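Local coordinates for HpcH/HpaI aldolase/citrate lyase family protein (Burkholderia cenocepacia, PDB 4MF4) that is of unknown function but belongs to the HpcH/HpaI aldolase/citrate lyase family of TIM-barrel proteins and assembles from six copies of one chain, at residues L51-E56 / R70-A75. Residues are numbered along the deposited sequence; the frame is centred on the assembly and turned at random.
Sequences LCIDME and RAIAAA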
ATOM      1  N   LEU A  51      10.685 -17.584 -13.617  1.00 12.35           N
ATOM      2  CA  LEU A  51       9.692 -17.443 -12.568  1.00 12.80           C
ATOM      3  C   LEU A  51       8.488 -16.699 -13.126  1.00 12.99           C
ATOM      4  O   LEU A  51       8.655 -15.705 -13.816  1.00 13.02           O
ATOM      5  CB  LEU A  51      10.247 -16.637 -11.389  1.00 13.61           C
ATOM      6  CG  LEU A  51      11.475 -17.177 -10.659  1.00 14.39           C
ATOM      7  CD1 LEU A  51      12.021 -16.164  -9.651  1.00 14.82           C
ATOM      8  CD2 LEU A  51      11.116 -18.432  -9.908  1.00 14.46           C
ATOM      9  N   CYS A  52       7.282 -17.188 -12.875  1.00 13.24           N
ATOM     10  CA  CYS A  52       6.068 -16.582 -13.495  1.00 13.37           C
ATOM     11  C   CYS A  52       5.251 -15.754 -12.500  1.00 12.41           C
ATOM     12  O   CYS A  52       4.785 -16.291 -11.501  1.00 12.61           O
ATOM     13  CB  CYS A  52       5.162 -17.635 -14.126  1.00 13.72           C
ATOM     14  SG  CYS A  52       3.827 -16.882 -15.072  1.00 15.71           S
ATOM     15  N   ILE A  53       5.126 -14.471 -12.769  1.00 11.00           N
ATOM     16  CA  ILE A  53       4.247 -13.593 -11.985  1.00 11.64           C
ATOM     17  C   ILE A  53       2.876 -13.676 -12.624  1.00 11.61           C
ATOM     18  O   ILE A  53       2.667 -13.187 -13.718  1.00 11.55           O
ATOM     19  CB  ILE A  53       4.765 -12.151 -11.955  1.00 12.02           C
ATOM     20  CG1 ILE A  53       6.153 -12.088 -11.320  1.00 12.08           C
ATOM     21  CG2 ILE A  53       3.819 -11.208 -11.194  1.00 11.64           C
ATOM     22  CD1 ILE A  53       6.916 -10.859 -11.758  1.00 12.93           C
ATOM     23  N   ASP A  54       1.923 -14.305 -11.940  1.00 11.89           N
ATOM     24  CA  ASP A  54       0.593 -14.535 -12.533  1.00 11.87           C
ATOM     25  C   ASP A  54      -0.376 -13.352 -12.270  1.00 11.48           C
ATOM     26  O   ASP A  54      -0.587 -13.034 -11.136  1.00 11.40           O
ATOM     27  CB  ASP A  54       0.011 -15.772 -11.933  1.00 12.38           C
ATOM     28  CG  ASP A  54      -1.290 -16.193 -12.578  1.00 13.14           C
ATOM     29  OD1 ASP A  54      -1.627 -15.707 -13.679  1.00 13.08           O
ATOM     30  OD2 ASP A  54      -1.899 -17.134 -12.030  1.00 14.61           O
ATOM     31  N   MET A  55      -0.944 -12.758 -13.322  1.00 11.04           N
ATOM     32  CA  MET A  55      -1.965 -11.704 -13.212  1.00 11.82           C
ATOM     33  C   MET A  55      -3.360 -12.275 -13.443  1.00 12.26           C
ATOM     34  O   MET A  55      -4.356 -11.600 -13.189  1.00 12.20           O
ATOM     35  CB  MET A  55      -1.729 -10.581 -14.200  1.00 11.28           C
ATOM     36  CG  MET A  55      -0.317 -10.033 -14.172  1.00 11.41           C
ATOM     37  SD  MET A  55      -0.215  -8.646 -15.295  1.00 12.51           S
ATOM     38  CE  MET A  55      -1.299  -7.413 -14.566  1.00 11.95           C
ATOM     39  N   GLU A  56      -3.441 -13.538 -13.889  1.00 12.95           N
ATOM     40  CA  GLU A  56      -4.753 -14.084 -14.251  1.00 13.77           C
ATOM     41  C   GLU A  56      -5.410 -14.687 -13.038  1.00 13.18           C
ATOM     42  O   GLU A  56      -6.555 -14.355 -12.738  1.00 12.93           O
ATOM     43  CB  GLU A  56      -4.665 -15.137 -15.325  1.00 14.42           C
ATOM     44  CG  GLU A  56      -6.028 -15.556 -15.822  1.00 14.76           C
ATOM     45  CD  GLU A  56      -6.004 -16.825 -16.682  1.00 15.49           C
ATOM     46  OE1 GLU A  56      -5.005 -17.530 -16.747  1.00 15.11           O
ATOM     47  OE2 GLU A  56      -7.041 -17.128 -17.299  1.00 17.70           O
ATOM     48  N   ARG A  70      11.318  -6.015  -9.740  1.00 12.81           N
ATOM     49  CA  ARG A  70      12.415  -5.338  -9.091  1.00 13.32           C
ATOM     50  C   ARG A  70      12.969  -6.278  -8.088  1.00 13.41           C
ATOM     51  O   ARG A  70      14.194  -6.389  -7.947  1.00 13.85           O
ATOM     52  CB  ARG A  70      11.933  -4.032  -8.401  1.00 14.29           C
ATOM     53  CG  ARG A  70      11.837  -2.832  -9.301  1.00 14.71           C
ATOM     54  CD  ARG A  70      11.042  -1.725  -8.628  1.00 16.13           C
ATOM     55  NE  ARG A  70      11.074  -0.631  -9.530  1.00 17.46           N
ATOM     56  CZ  ARG A  70      10.058   0.156  -9.812  1.00 17.18           C
ATOM     57  NH1 ARG A  70       8.871  -0.003  -9.204  1.00 16.71           N
ATOM     58  NH2 ARG A  70      10.269   1.097 -10.713  1.00 18.76           N
ATOM     59  N   ALA A  71      12.091  -6.993  -7.384  1.00 12.81           N
ATOM     60  CA  ALA A  71      12.542  -7.852  -6.304  1.00 12.69           C
ATOM     61  C   ALA A  71      13.387  -9.034  -6.845  1.00 12.74           C
ATOM     62  O   ALA A  71      14.404  -9.392  -6.284  1.00 13.32           O
ATOM     63  CB  ALA A  71      11.362  -8.387  -5.500  1.00 12.50           C
ATOM     64  N   ILE A  72      12.940  -9.632  -7.922  1.00 12.31           N
ATOM     65  CA  ILE A  72      13.701 -10.684  -8.607  1.00 12.79           C
ATOM     66  C   ILE A  72      15.026 -10.102  -9.162  1.00 12.93           C
ATOM     67  O   ILE A  72      16.082 -10.694  -8.983  1.00 12.12           O
ATOM     68  CB  ILE A  72      12.875 -11.309  -9.765  1.00 12.59           C
ATOM     69  CG1 ILE A  72      11.708 -12.160  -9.237  1.00 11.83           C
ATOM     70  CG2 ILE A  72      13.746 -12.180 -10.677  1.00 13.27           C
ATOM     71  CD1 ILE A  72      10.624 -12.359 -10.272  1.00 11.33           C
ATOM     72  N   ALA A  73      14.974  -8.941  -9.832  1.00 13.09           N
ATOM     73  CA  ALA A  73      16.196  -8.359 -10.432  1.00 13.12           C
ATOM     74  C   ALA A  73      17.234  -8.020  -9.347  1.00 13.93           C
ATOM     75  O   ALA A  73      18.431  -8.083  -9.566  1.00 14.33           O
ATOM     76  CB  ALA A  73      15.889  -7.116 -11.255  1.00 13.38           C
ATOM     77  N   ALA A  74      16.745  -7.689  -8.167  1.00 13.52           N
ATOM     78  CA  ALA A  74      17.607  -7.313  -7.090  1.00 13.85           C
ATOM     79  C   ALA A  74      18.498  -8.430  -6.622  1.00 14.68           C
ATOM     80  O   ALA A  74      19.545  -8.136  -6.030  1.00 15.77           O
ATOM     81  CB  ALA A  74      16.796  -6.731  -5.918  1.00 13.35           C
ATOM     82  N   ALA A  75      18.108  -9.693  -6.862  1.00 14.32           N
ATOM     83  CA  ALA A  75      18.923 -10.831  -6.469  1.00 16.11           C
ATOM     84  C   ALA A  75      20.147 -10.972  -7.346  1.00 16.77           C
ATOM     85  O   ALA A  75      21.030 -11.709  -6.977  1.00 17.68           O
ATOM     86  CB  ALA A  75      18.136 -12.146  -6.484  1.00 16.22           C
TER
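Ile72 meets Leu51 and Ile53 where helix 62-73 covers strand 50-54, the first two elements of a beta-alpha-beta unit in this TIM barrel. The case illustrates how alternation along a barrel strand divides its side chains: Leu51 and Ile53 point outward to the helix, whereas the CB of the intervening Cys52 points away from it. No hydrogen bond spans the two segments; the join is wholly apolar and buried, and small, with 122 Å² hidden over both sides.

Ile72 works through its longer branch. CG1 stands anti to the carbonyl carbon (chi1 -71°) and the chain continues nearly extended to CD1, which ends between the CD1 methyls of Leu51 and Ile53. Leu51 uses one methyl alone, CD1, which lies 4.0 Å from Ile72 CG1 and 4.1 Å from Ile72 CD1. The two side chains slide past each other in opposite directions, the leucine methyl set against the CG1-CD1 end of Ile72. Ile53 makes the looser touch, end methyl to end methyl, with its CD1 4.3 Å from Ile72 CD1. Leu30 and Leu32 of strand 27-32 also touch Leu51, Ala40 of helix 37-43 touches Ile72, and Gln68 and Leu69 extend the helix's cover over Ile53.

At the end of the strand, Asp54 brings a carboxylate. Its CG anti to the backbone N (chi1 -174°), it pairs with Arg84 through OD1 and accepts from Trp31 NE1 through OD2, so both oxygens are gripped and the carboxylate's rotation is restrained. The same OD1 closes an Asx turn: Glu56 N donates to Asp54 OD1 over 2.8 Å, approaching from above the carboxylate plane, 58° out of it.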